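Local coordinates for adhesin (Streptococcus sanguinis SK1 = NCTC 7863, PDB 6VT2), which binds sialylated glycans through tandem Siglec-like modules, probably helping the bacterium adhere to host sialoglycoproteins, at residues V198-E210 against K300-E312. Sequence-based numbering, arbitrary orientation.
Sequences VDTDRVAPVFVDE and KVRATDASGLTSE. With CA (calcium ion), chain J.
Asp-201 and Asp-305 reach in from opposite directions to neighbouring positions on one calcium ion, their carboxylate planes 40° apart. Asp-201 grips the metal with both oxygens, OD1 at 2.4 Å and OD2 at 2.5 Å, Asp-305 with OD2, and the carbonyl O of Val-203 binds at 2.2 Å; Asp-230 and Asn-231 complete the site. The Asp-201 carboxylate, carried anti to its own amide (chi1 -164°), is held in an Asx turn by the N-H of Val-203. A water joins Asp-201 OD2 to Ser-307 OG. Asp-305 OD1, turned from the metal, accepts from Leu-309 N at 3.0 Å, from above the carboxylate plane, tying the carboxylate to the residue after the 305-308 turn, while Leu-309 CD1 lies against the backbone of 201-203. The CG-CD edge of Pro-205 lies against the carbonyl oxygens of Ala-303 and Leu-309, and its CB meets Ala-303 CB at 3.7 Å. Farther on, Val-301 CG1 sits over one face of the Phe-207 ring in a CH-pi contact, 3.8 Å from the centroid. With no direct hydrogen bond between the segments, calcium is their main polar link; it probably also offsets carboxylate repulsion and pins the module entry onto 300-312.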
loop_
_atom_site.group_PDB
_atom_site.type_symbol
_atom_site.label_atom_id
_atom_site.label_comp_id
_atom_site.label_asym_id
_atom_site.label_seq_id
_atom_site.Cartn_x
_atom_site.Cartn_y
_atom_site.Cartn_z
ATOM N N VAL A 198 -6.511 17.889 6.293
ATOM C CA VAL A 198 -5.513 17.879 7.352
ATOM C C VAL A 198 -6.158 17.852 8.732
ATOM O O VAL A 198 -7.277 18.322 8.946
ATOM C CB VAL A 198 -4.582 19.096 7.285
ATOM C CG1 VAL A 198 -3.856 19.141 5.998
ATOM C CG2 VAL A 198 -5.424 20.366 7.495
ATOM N N ASP A 199 -5.425 17.385 9.726
ATOM C CA ASP A 199 -5.830 17.492 11.150
ATOM C C ASP A 199 -4.510 17.572 11.918
ATOM O O ASP A 199 -3.450 17.246 11.417
ATOM C CB ASP A 199 -6.792 16.399 11.683
ATOM C CG ASP A 199 -7.580 16.770 12.956
ATOM O OD1 ASP A 199 -7.423 17.966 13.412
ATOM O OD2 ASP A 199 -8.081 15.934 13.586
ATOM N N THR A 200 -4.634 18.033 13.134
ATOM C CA THR A 200 -3.499 18.114 14.029
ATOM C C THR A 200 -3.081 16.724 14.437
ATOM O O THR A 200 -3.935 15.915 14.811
ATOM C CB THR A 200 -3.864 18.883 15.278
ATOM O OG1 THR A 200 -4.605 20.043 14.895
ATOM C CG2 THR A 200 -2.592 19.317 16.005
ATOM N N ASP A 201 -1.777 16.457 14.368
ATOM C CA ASP A 201 -1.242 15.224 14.942
ATOM C C ASP A 201 -1.102 15.462 16.425
ATOM O O ASP A 201 -0.289 16.291 16.837
ATOM C CB ASP A 201 0.092 14.825 14.339
ATOM C CG ASP A 201 0.477 13.370 14.639
ATOM O OD1 ASP A 201 -0.005 12.809 15.636
ATOM O OD2 ASP A 201 1.228 12.843 13.792
ATOM N N ARG A 202 -1.869 14.721 17.196
ATOM C CA ARG A 202 -1.864 14.789 18.645
ATOM C C ARG A 202 -1.524 13.471 19.310
ATOM O O ARG A 202 -1.700 13.330 20.531
ATOM C CB ARG A 202 -3.234 15.246 19.161
ATOM C CG ARG A 202 -3.683 16.545 18.594
ATOM C CD ARG A 202 -5.098 16.891 19.140
ATOM N NE ARG A 202 -6.113 15.963 18.646
ATOM C CZ ARG A 202 -6.828 15.129 19.402
ATOM N NH1 ARG A 202 -6.642 15.057 20.720
ATOM N NH2 ARG A 202 -7.718 14.338 18.831
ATOM N N VAL A 203 -1.064 12.497 18.555
ATOM C CA VAL A 203 -0.800 11.164 19.083
ATOM C C VAL A 203 0.631 10.803 18.748
ATOM O O VAL A 203 1.009 10.807 17.574
ATOM C CB VAL A 203 -1.773 10.142 18.491
ATOM C CG1 VAL A 203 -1.562 8.805 19.229
ATOM C CG2 VAL A 203 -3.202 10.627 18.680
ATOM N N ALA A 204 1.416 10.489 19.770
ATOM C CA ALA A 204 2.764 10.020 19.546
ATOM C C ALA A 204 2.780 8.605 18.980
ATOM O O ALA A 204 1.802 7.866 19.057
ATOM C CB ALA A 204 3.563 10.030 20.842
ATOM N N PRO A 205 3.895 8.210 18.366
ATOM C CA PRO A 205 4.004 6.833 17.877
ATOM C C PRO A 205 3.828 5.816 18.995
ATOM O O PRO A 205 4.061 6.102 20.170
ATOM C CB PRO A 205 5.424 6.768 17.327
ATOM C CG PRO A 205 5.785 8.192 16.952
ATOM C CD PRO A 205 5.059 9.017 17.976
ATOM N N VAL A 206 3.469 4.611 18.572
ATOM C CA VAL A 206 3.174 3.496 19.438
ATOM C C VAL A 206 4.240 2.428 19.206
ATOM O O VAL A 206 4.527 2.061 18.053
ATOM C CB VAL A 206 1.788 2.910 19.164
ATOM C CG1 VAL A 206 1.598 1.637 19.988
ATOM C CG2 VAL A 206 0.724 3.912 19.464
ATOM N N PHE A 207 4.775 1.897 20.313
ATOM C CA PHE A 207 5.708 0.756 20.322
ATOM C C PHE A 207 4.862 -0.476 20.559
ATOM O O PHE A 207 4.379 -0.719 21.679
ATOM C CB PHE A 207 6.796 0.947 21.368
ATOM C CG PHE A 207 7.706 -0.245 21.531
ATOM C CD1 PHE A 207 8.101 -0.990 20.452
ATOM C CD2 PHE A 207 8.165 -0.578 22.782
ATOM C CE1 PHE A 207 8.946 -2.048 20.616
ATOM C CE2 PHE A 207 9.000 -1.692 22.957
ATOM C CZ PHE A 207 9.386 -2.396 21.883
ATOM N N VAL A 208 4.657 -1.243 19.496
ATOM C CA VAL A 208 3.775 -2.398 19.585
ATOM C C VAL A 208 4.270 -3.431 20.601
ATOM O O VAL A 208 3.476 -4.113 21.258
ATOM C CB VAL A 208 3.649 -3.009 18.185
ATOM C CG1 VAL A 208 2.837 -4.277 18.260
ATOM C CG2 VAL A 208 3.069 -2.045 17.218
ATOM N N ASP A 209 5.580 -3.594 20.733
ATOM C CA ASP A 209 6.149 -4.642 21.565
ATOM C C ASP A 209 6.490 -4.164 22.976
ATOM O O ASP A 209 7.314 -4.771 23.663
ATOM C CB ASP A 209 7.351 -5.216 20.807
ATOM C CG ASP A 209 6.938 -5.873 19.512
ATOM O OD1 ASP A 209 6.198 -6.885 19.573
ATOM O OD2 ASP A 209 7.251 -5.350 18.412
ATOM N N GLU A 210 5.858 -3.084 23.435
ATOM C CA GLU A 210 6.084 -2.616 24.783
ATOM C C GLU A 210 5.873 -3.739 25.764
ATOM O O GLU A 210 4.865 -4.441 25.686
ATOM C CB GLU A 210 5.129 -1.459 25.079
ATOM C CG GLU A 210 5.328 -0.948 26.457
ATOM C CD GLU A 210 4.368 0.205 26.828
ATOM O OE1 GLU A 210 3.522 0.588 25.982
ATOM O OE2 GLU A 210 4.523 0.700 27.940
ATOM N N LYS A 300 14.873 1.058 26.990
ATOM C CA LYS A 300 13.832 2.060 26.862
ATOM C C LYS A 300 13.952 2.593 25.449
ATOM O O LYS A 300 15.034 3.009 25.011
ATOM C CB LYS A 300 14.027 3.171 27.919
ATOM C CG LYS A 300 13.890 2.636 29.366
ATOM C CD LYS A 300 13.503 3.713 30.349
ATOM C CE LYS A 300 14.610 4.747 30.557
ATOM N NZ LYS A 300 14.084 6.014 31.174
ATOM N N VAL A 301 12.842 2.631 24.754
ATOM C CA VAL A 301 12.806 3.091 23.375
ATOM C C VAL A 301 11.739 4.173 23.266
ATOM O O VAL A 301 10.685 4.098 23.901
ATOM C CB VAL A 301 12.574 1.920 22.396
ATOM C CG1 VAL A 301 11.218 1.279 22.600
ATOM C CG2 VAL A 301 12.803 2.398 21.027
ATOM N N ARG A 302 12.018 5.152 22.462
ATOM C CA ARG A 302 11.081 6.195 22.074
ATOM C C ARG A 302 11.029 6.293 20.547
ATOM O O ARG A 302 11.985 5.934 19.847
ATOM C CB ARG A 302 11.529 7.547 22.592
ATOM C CG ARG A 302 11.635 7.681 24.057
ATOM C CD ARG A 302 12.279 9.036 24.431
ATOM N NE ARG A 302 12.404 9.181 25.881
ATOM C CZ ARG A 302 11.472 9.759 26.643
ATOM N NH1 ARG A 302 10.358 10.255 26.081
ATOM N NH2 ARG A 302 11.658 9.858 27.924
ATOM N N ALA A 303 9.922 6.758 20.003
ATOM C CA ALA A 303 9.796 6.944 18.563
ATOM C C ALA A 303 9.146 8.308 18.359
ATOM O O ALA A 303 8.325 8.743 19.162
ATOM C CB ALA A 303 9.007 5.842 17.882
ATOM N N THR A 304 9.566 8.982 17.300
ATOM C CA THR A 304 9.091 10.314 16.984
ATOM C C THR A 304 8.468 10.319 15.600
ATOM O O THR A 304 8.973 9.672 14.684
ATOM C CB THR A 304 10.264 11.281 17.031
ATOM O OG1 THR A 304 10.842 11.303 18.316
ATOM C CG2 THR A 304 9.782 12.736 16.730
ATOM N N ASP A 305 7.336 11.018 15.449
ATOM C CA ASP A 305 6.689 11.130 14.148
ATOM C C ASP A 305 7.173 12.407 13.462
ATOM O O ASP A 305 7.982 13.160 14.003
ATOM C CB ASP A 305 5.164 11.023 14.295
ATOM C CG ASP A 305 4.527 12.185 15.064
ATOM O OD1 ASP A 305 5.114 13.286 15.076
ATOM O OD2 ASP A 305 3.495 11.913 15.670
ATOM N N ALA A 306 6.685 12.639 12.238
ATOM C CA ALA A 306 7.225 13.741 11.448
ATOM C C ALA A 306 6.770 15.090 11.978
ATOM O O ALA A 306 7.389 16.109 11.644
ATOM C CB ALA A 306 6.819 13.595 10.006
ATOM N N SER A 307 5.717 15.117 12.800
ATOM C CA SER A 307 5.271 16.355 13.430
ATOM C C SER A 307 6.083 16.705 14.662
ATOM O O SER A 307 5.845 17.750 15.256
ATOM C CB SER A 307 3.800 16.256 13.827
ATOM O OG SER A 307 2.990 16.122 12.705
ATOM N N GLY A 308 7.022 15.854 15.060
ATOM C CA GLY A 308 7.824 16.085 16.239
ATOM C C GLY A 308 7.292 15.520 17.541
ATOM O O GLY A 308 7.825 15.880 18.604
ATOM N N LEU A 309 6.216 14.731 17.508
ATOM C CA LEU A 309 5.709 14.125 18.734
ATOM C C LEU A 309 6.562 12.891 19.032
ATOM O O LEU A 309 6.697 12.011 18.175
ATOM C CB LEU A 309 4.261 13.693 18.639
ATOM C CG LEU A 309 3.196 14.781 18.501
ATOM C CD1 LEU A 309 1.855 14.116 18.476
ATOM C CD2 LEU A 309 3.322 15.817 19.552
ATOM N N THR A 310 7.113 12.834 20.232
ATOM C CA THR A 310 7.907 11.690 20.675
ATOM C C THR A 310 7.147 10.942 21.757
ATOM O O THR A 310 6.612 11.559 22.694
ATOM C CB THR A 310 9.252 12.152 21.190
ATOM O OG1 THR A 310 9.936 12.887 20.157
ATOM C CG2 THR A 310 10.110 10.967 21.614
ATOM N N SER A 311 7.066 9.621 21.602
ATOM C CA SER A 311 6.476 8.763 22.594
ATOM C C SER A 311 7.237 8.839 23.913
ATOM O O SER A 311 8.385 9.276 23.976
ATOM C CB SER A 311 6.496 7.326 22.114
ATOM O OG SER A 311 7.802 6.784 22.164
ATOM N N GLU A 312 6.550 8.451 24.981
ATOM C CA GLU A 312 7.233 8.194 26.226
ATOM C C GLU A 312 8.227 7.053 26.015
ATOM O O GLU A 312 8.150 6.299 25.044
ATOM C CB GLU A 312 6.238 7.832 27.316
ATOM C CG GLU A 312 5.273 8.962 27.608
ATOM C CD GLU A 312 4.557 8.766 28.963
ATOM O OE1 GLU A 312 4.797 7.727 29.662
ATOM O OE2 GLU A 312 3.790 9.684 29.339
HETATM CA CA CA J . 1.398 10.872 15.354
HETATM O O HOH W 1 2.640 13.659 11.803
#